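PDB 4U08: Lic11098 from Leptospira interrogans serogroup Icterohaemorrhagiae serovar copenhageni, which is of unknown function but is a leucine-rich repeat protein regarded as a virulence factor, and probably works by binding partner molecules. Local coordinates for residues L119-A125 with Y141-F147; L127-E132 with L151-L157. One frame throughout, in Å; residues are numbered along the deposited sequence.

Contact 1: residues L119-A125 with Y141-F147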
loop_
_atom_site.group_PDB
_atom_site.type_symbol
_atom_site.label_atom_id
_atom_site.label_comp_id
_atom_site.label_asym_id
_atom_site.label_seq_id
_atom_site.Cartn_x
_atom_site.Cartn_y
_atom_site.Cartn_z
ATOM N N LEU A 119 7.033 3.997 15.027
ATOM C CA LEU A 119 6.759 3.145 16.195
ATOM C C LEU A 119 6.314 1.756 15.755
ATOM O O LEU A 119 5.717 1.015 16.543
ATOM C CB LEU A 119 5.693 3.815 17.107
ATOM C CG LEU A 119 6.111 5.094 17.827
ATOM C CD1 LEU A 119 4.879 5.838 18.389
ATOM C CD2 LEU A 119 7.117 4.803 18.919
ATOM N N ALA A 120 6.618 1.373 14.487
ATOM C CA ALA A 120 6.210 0.066 13.986
ATOM C C ALA A 120 6.928 -1.074 14.728
ATOM O O ALA A 120 7.985 -0.844 15.284
ATOM C CB ALA A 120 6.438 -0.023 12.475
ATOM N N HIS A 121 6.320 -2.260 14.801
ATOM C CA HIS A 121 6.875 -3.457 15.454
ATOM C C HIS A 121 7.175 -3.239 16.945
ATOM O O HIS A 121 8.282 -3.468 17.412
ATOM C CB HIS A 121 8.095 -4.022 14.682
ATOM C CG HIS A 121 7.754 -4.508 13.312
ATOM N ND1 HIS A 121 7.622 -5.861 13.034
ATOM C CD2 HIS A 121 7.445 -3.808 12.201
ATOM C CE1 HIS A 121 7.289 -5.941 11.758
ATOM N NE2 HIS A 121 7.171 -4.732 11.212
ATOM N N ASN A 122 6.165 -2.787 17.687
ATOM C CA ASN A 122 6.250 -2.630 19.136
ATOM C C ASN A 122 5.049 -3.341 19.743
ATOM O O ASN A 122 4.432 -4.180 19.069
ATOM C CB ASN A 122 6.358 -1.153 19.529
ATOM C CG ASN A 122 7.755 -0.649 19.420
ATOM O OD1 ASN A 122 8.564 -0.856 20.314
ATOM N ND2 ASN A 122 8.091 -0.028 18.304
ATOM N N GLN A 123 4.708 -3.040 21.006
ATOM C CA GLN A 123 3.555 -3.682 21.640
ATOM C C GLN A 123 2.600 -2.603 22.206
ATOM O O GLN A 123 2.079 -2.710 23.318
ATOM C CB GLN A 123 4.019 -4.765 22.655
ATOM C CG GLN A 123 4.373 -6.091 21.936
ATOM C CD GLN A 123 5.391 -7.009 22.586
ATOM O OE1 GLN A 123 6.461 -7.284 22.017
ATOM N NE2 GLN A 123 5.019 -7.632 23.701
ATOM N N LEU A 124 2.376 -1.549 21.391
ATOM C CA LEU A 124 1.511 -0.414 21.726
ATOM C C LEU A 124 0.048 -0.722 21.490
ATOM O O LEU A 124 -0.308 -1.291 20.465
ATOM C CB LEU A 124 1.904 0.832 20.926
ATOM C CG LEU A 124 3.309 1.377 21.148
ATOM C CD1 LEU A 124 3.652 2.431 20.101
ATOM C CD2 LEU A 124 3.451 1.974 22.535
ATOM N N ALA A 125 -0.811 -0.354 22.451
ATOM C CA ALA A 125 -2.260 -0.529 22.335
ATOM C C ALA A 125 -2.956 0.840 22.376
ATOM O O ALA A 125 -4.125 0.961 22.015
ATOM C CB ALA A 125 -2.772 -1.425 23.459
ATOM N N TYR A 141 4.297 5.911 11.601
ATOM C CA TYR A 141 4.205 4.470 11.380
ATOM C C TYR A 141 3.857 3.765 12.675
ATOM O O TYR A 141 4.627 3.829 13.635
ATOM C CB TYR A 141 5.538 3.923 10.824
ATOM C CG TYR A 141 5.904 4.513 9.480
ATOM C CD1 TYR A 141 5.059 4.377 8.380
ATOM C CD2 TYR A 141 7.112 5.176 9.296
ATOM C CE1 TYR A 141 5.399 4.904 7.137
ATOM C CE2 TYR A 141 7.481 5.673 8.044
ATOM C CZ TYR A 141 6.619 5.535 6.969
ATOM O OH TYR A 141 6.951 6.032 5.735
ATOM N N LEU A 142 2.709 3.101 12.701
ATOM C CA LEU A 142 2.199 2.370 13.881
ATOM C C LEU A 142 1.885 0.915 13.552
ATOM O O LEU A 142 1.231 0.221 14.335
ATOM C CB LEU A 142 0.944 3.071 14.448
ATOM C CG LEU A 142 1.134 4.482 14.974
ATOM C CD1 LEU A 142 -0.198 5.227 15.013
ATOM C CD2 LEU A 142 1.838 4.473 16.320
ATOM N N GLY A 143 2.344 0.464 12.388
ATOM C CA GLY A 143 2.118 -0.904 11.949
ATOM C C GLY A 143 2.690 -1.953 12.898
ATOM O O GLY A 143 3.637 -1.661 13.630
ATOM N N HIS A 144 2.125 -3.163 12.904
ATOM C CA HIS A 144 2.623 -4.281 13.733
ATOM C C HIS A 144 2.670 -3.940 15.223
ATOM O O HIS A 144 3.707 -4.048 15.869
ATOM C CB HIS A 144 3.989 -4.823 13.231
ATOM C CG HIS A 144 3.929 -5.413 11.855
ATOM N ND1 HIS A 144 4.085 -4.606 10.745
ATOM C CD2 HIS A 144 3.719 -6.684 11.442
ATOM C CE1 HIS A 144 3.954 -5.398 9.698
ATOM N NE2 HIS A 144 3.722 -6.650 10.063
ATOM N N ASN A 145 1.546 -3.472 15.753
ATOM C CA ASN A 145 1.389 -3.168 17.173
ATOM C C ASN A 145 0.161 -3.923 17.665
ATOM O O ASN A 145 -0.220 -4.941 17.057
ATOM C CB ASN A 145 1.316 -1.650 17.406
ATOM C CG ASN A 145 2.662 -1.039 17.578
ATOM O OD1 ASN A 145 3.307 -1.253 18.592
ATOM N ND2 ASN A 145 3.148 -0.309 16.577
ATOM N N GLN A 146 -0.483 -3.436 18.735
ATOM C CA GLN A 146 -1.648 -4.104 19.304
ATOM C C GLN A 146 -2.847 -3.156 19.436
ATOM O O GLN A 146 -3.607 -3.251 20.406
ATOM C CB GLN A 146 -1.290 -4.740 20.670
ATOM C CG GLN A 146 -0.382 -5.961 20.556
ATOM C CD GLN A 146 0.554 -6.121 21.731
ATOM O OE1 GLN A 146 0.695 -5.243 22.595
ATOM N NE2 GLN A 146 1.236 -7.254 21.778
ATOM N N PHE A 147 -3.039 -2.269 18.448
ATOM C CA PHE A 147 -4.177 -1.358 18.435
ATOM C C PHE A 147 -5.459 -2.068 18.002
ATOM O O PHE A 147 -5.563 -2.531 16.858
ATOM C CB PHE A 147 -3.908 -0.143 17.526
ATOM C CG PHE A 147 -2.851 0.811 18.016
ATOM C CD1 PHE A 147 -3.157 1.802 18.954
ATOM C CD2 PHE A 147 -1.554 0.745 17.521
ATOM C CE1 PHE A 147 -2.177 2.709 19.385
ATOM C CE2 PHE A 147 -0.572 1.635 17.963
ATOM C CZ PHE A 147 -0.886 2.611 18.898
#
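The carbonyl oxygen Leu-119 O is gripped from opposite faces of its plane by two asparagine amides: Asn-145 ND2 of the following turn, 2.9 Å away in a nearly straight hydrogen bond (N-H...O 171°), and Asn-122 ND2 of its own turn, 3.1 Å from it. Neither donor sits in the carbonyl plane. Asn-145 ND2 also reaches back to Leu-142 O at 3.0 Å, while Asn-145 OD1 accepts a hydrogen bond from Leu-124 N at 3.0 Å, so both ends of this buried amide are engaged and its rotation is fixed. Its torsion explains the reach: CG stands beside the residue's own N and anti to the carbonyl carbon (chi1 -88°), which lays the amide alongside the Leu-124 side chain. Asn-122 repeats the scheme one turn earlier, bonding Leu-96 and Leu-101, and Asn-168 one turn later. Around the amides, backbone bonds from Leu-119 N to Tyr-141 O, His-121 N to Gly-143 O and Gln-146 N to Leu-124 O hold the turns in step. On the outer side of the turns, His-121 and His-144 form an offset stack, ring planes 18° apart, with His-144 CB 3.6 Å from the His-121 ring centroid, directly over its face; His-167, a zinc ligand, stacks on His-144 in turn. On the inner side, Leu-119 CD1 meets Leu-142 CD2, and the Phe-147 ring turns one face to Leu-124 O and Ala-125 CA. Stacked asparagines of this kind form the asparagine ladder characteristic of leucine-rich repeat solenoids.

Contact 2: residues L127-E132 with L151-L157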
loop_
_atom_site.group_PDB
_atom_site.type_symbol
_atom_site.label_atom_id
_atom_site.label_comp_id
_atom_site.label_asym_id
_atom_site.label_seq_id
_atom_site.Cartn_x
_atom_site.Cartn_y
_atom_site.Cartn_z
ATOM N N LEU A 127 -2.048 5.481 22.461
ATOM C CA LEU A 127 -1.152 6.620 22.353
ATOM C C LEU A 127 -1.658 7.690 23.317
ATOM O O LEU A 127 -2.876 7.794 23.489
ATOM C CB LEU A 127 -1.127 7.192 20.915
ATOM C CG LEU A 127 -0.496 6.305 19.827
ATOM C CD1 LEU A 127 -0.628 6.965 18.475
ATOM C CD2 LEU A 127 0.970 6.043 20.113
ATOM N N PRO A 128 -0.791 8.561 23.888
ATOM C CA PRO A 128 -1.330 9.652 24.716
ATOM C C PRO A 128 -2.077 10.633 23.800
ATOM O O PRO A 128 -1.738 10.757 22.610
ATOM C CB PRO A 128 -0.071 10.299 25.328
ATOM C CG PRO A 128 1.037 9.985 24.338
ATOM C CD PRO A 128 0.685 8.628 23.776
ATOM N N GLU A 129 -3.082 11.319 24.339
ATOM C CA GLU A 129 -3.857 12.298 23.580
ATOM C C GLU A 129 -2.952 13.450 23.122
ATOM O O GLU A 129 -3.252 14.070 22.111
ATOM C CB GLU A 129 -5.033 12.823 24.416
ATOM C CG GLU A 129 -6.168 11.821 24.577
ATOM C CD GLU A 129 -7.284 12.242 25.521
ATOM O OE1 GLU A 129 -7.800 11.370 26.253
ATOM O OE2 GLU A 129 -7.653 13.437 25.531
ATOM N N ASP A 130 -1.833 13.690 23.849
ATOM C CA ASP A 130 -0.790 14.717 23.603
ATOM C C ASP A 130 -0.145 14.609 22.204
ATOM O O ASP A 130 0.534 15.528 21.758
ATOM C CB ASP A 130 0.301 14.600 24.667
ATOM C CG ASP A 130 -0.275 14.695 26.067
ATOM O OD1 ASP A 130 -0.886 13.686 26.536
ATOM O OD2 ASP A 130 -0.210 15.798 26.656
ATOM N N ILE A 131 -0.415 13.500 21.503
ATOM C CA ILE A 131 0.038 13.248 20.136
ATOM C C ILE A 131 -0.540 14.306 19.192
ATOM O O ILE A 131 0.119 14.658 18.224
ATOM C CB ILE A 131 -0.279 11.776 19.743
ATOM C CG1 ILE A 131 0.783 11.213 18.804
ATOM C CG2 ILE A 131 -1.701 11.556 19.208
ATOM C CD1 ILE A 131 1.876 10.493 19.562
ATOM N N GLU A 132 -1.709 14.888 19.547
ATOM C CA GLU A 132 -2.390 15.937 18.785
ATOM C C GLU A 132 -1.579 17.231 18.681
ATOM O O GLU A 132 -1.883 18.045 17.828
ATOM C CB GLU A 132 -3.808 16.212 19.343
ATOM C CG GLU A 132 -3.850 16.977 20.667
ATOM C CD GLU A 132 -5.220 17.190 21.287
ATOM O OE1 GLU A 132 -6.229 17.210 20.544
ATOM O OE2 GLU A 132 -5.280 17.359 22.527
ATOM N N LEU A 151 -7.106 6.111 18.559
ATOM C CA LEU A 151 -7.650 7.328 19.182
ATOM C C LEU A 151 -8.050 8.364 18.142
ATOM O O LEU A 151 -7.363 8.497 17.127
ATOM C CB LEU A 151 -6.677 7.890 20.252
ATOM C CG LEU A 151 -5.452 8.721 19.854
ATOM C CD1 LEU A 151 -4.772 9.292 21.105
ATOM C CD2 LEU A 151 -4.421 7.903 19.053
ATOM N N LYS A 152 -9.173 9.073 18.368
ATOM C CA LYS A 152 -9.672 10.048 17.389
ATOM C C LYS A 152 -8.740 11.248 17.216
ATOM O O LYS A 152 -8.825 11.903 16.180
ATOM C CB LYS A 152 -11.127 10.476 17.690
ATOM C CG LYS A 152 -11.276 11.221 18.999
ATOM C CD LYS A 152 -12.742 11.533 19.280
ATOM C CE LYS A 152 -12.963 12.070 20.660
ATOM N NZ LYS A 152 -11.978 13.122 20.998
ATOM N N GLU A 153 -7.832 11.491 18.188
ATOM C CA GLU A 153 -6.836 12.580 18.215
ATOM C C GLU A 153 -5.885 12.489 17.031
ATOM O O GLU A 153 -5.209 13.472 16.716
ATOM C CB GLU A 153 -6.000 12.560 19.517
ATOM C CG GLU A 153 -6.721 13.062 20.773
ATOM C CD GLU A 153 -8.038 12.395 21.152
ATOM O OE1 GLU A 153 -8.991 13.134 21.484
ATOM O OE2 GLU A 153 -8.153 11.154 21.026
ATOM N N ILE A 154 -5.801 11.301 16.410
ATOM C CA ILE A 154 -4.991 11.060 15.214
ATOM C C ILE A 154 -5.444 11.988 14.067
ATOM O O ILE A 154 -4.601 12.494 13.319
ATOM C CB ILE A 154 -5.012 9.547 14.823
ATOM C CG1 ILE A 154 -3.761 9.168 14.066
ATOM C CG2 ILE A 154 -6.299 9.098 14.083
ATOM C CD1 ILE A 154 -2.832 8.408 14.940
ATOM N N GLY A 155 -6.753 12.202 13.970
ATOM C CA GLY A 155 -7.361 13.052 12.958
ATOM C C GLY A 155 -6.975 14.515 13.082
ATOM O O GLY A 155 -7.172 15.278 12.135
ATOM N N GLN A 156 -6.373 14.905 14.224
ATOM C CA GLN A 156 -5.952 16.297 14.486
ATOM C C GLN A 156 -4.611 16.655 13.834
ATOM O O GLN A 156 -4.250 17.832 13.810
ATOM C CB GLN A 156 -5.875 16.573 16.018
ATOM C CG GLN A 156 -7.214 16.466 16.774
ATOM C CD GLN A 156 -8.044 17.745 16.818
ATOM O OE1 GLN A 156 -8.808 17.974 17.762
ATOM N NE2 GLN A 156 -7.966 18.593 15.804
ATOM N N LEU A 157 -3.841 15.656 13.372
ATOM C CA LEU A 157 -2.513 15.848 12.773
ATOM C C LEU A 157 -2.656 16.460 11.369
ATOM O O LEU A 157 -2.621 15.752 10.368
ATOM C CB LEU A 157 -1.713 14.546 12.787
ATOM C CG LEU A 157 -1.522 13.885 14.169
ATOM C CD1 LEU A 157 -1.084 12.448 14.036
ATOM C CD2 LEU A 157 -0.545 14.655 15.021
#
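Leu-127 meets Leu-151 at about a right angle: its CB and CD1 both lie 3.9 Å from Leu-151 CD2. The other branch of the same leucine, Leu-151 CD1, rests against the backbone, 3.4 Å from Leu-127 O and a little farther from Pro-128 O. With CG of Leu-151 set between its own N and carbonyl carbon (chi1 80°), the branch point and both its methyls are directed at the 127-132 segment, CD2 reaching the Leu-127 side chain and CD1 the carbonyl oxygens. Beyond the proline, Glu-129 begins a 3-10 turn and lays its CG 3.9 Å from Glu-153 CD. The carboxylates, with planes 31° apart, remain close enough for their like charges probably to repel, although the salt bridge from Lys-152 NZ to Glu-153 OE1, at 3.0 Å and on the syn side of that oxygen, probably offsets part of this. These short 3-10 turns are the convex-side segments of successive leucine-rich repeats, which face each other here through side chains with no hydrogen bond between them. Ile-131 then brings CG2 to within 4.3 Å of Leu-151 CD1, while Leu-157 CD2 packs 3.3 Å from the carbonyl oxygen Ile-131 O. Glu-132 lies beside Gln-156, the two side chains pointing the same way with their CB atoms 3.9 Å apart; the amide of Gln-135 bonds both backbone oxygens, Glu-132 O and Gln-156 O.

Both contacts join the same two neighbouring turns of the solenoid, the chain between strands 116-118 and 139-141 against that between 139-141 and 162-164, at places whose centres lie 15 Å apart. Both are partly buried, each with an inner apolar side and an outer polar one. In contact 1, just after the strands, buried asparagines and backbone groups also bond from turn to turn; contact 2, on the convex side, relies on side-chain packing alone. The two share an interior where Phe-147 CZ packs 3.8 Å from Leu-127 CG and Leu-142 CD1 touches both Leu-127 and Ile-154. Surface chemistry differs too, with stacked histidines near zinc in contact 1 and glutamates in contact 2.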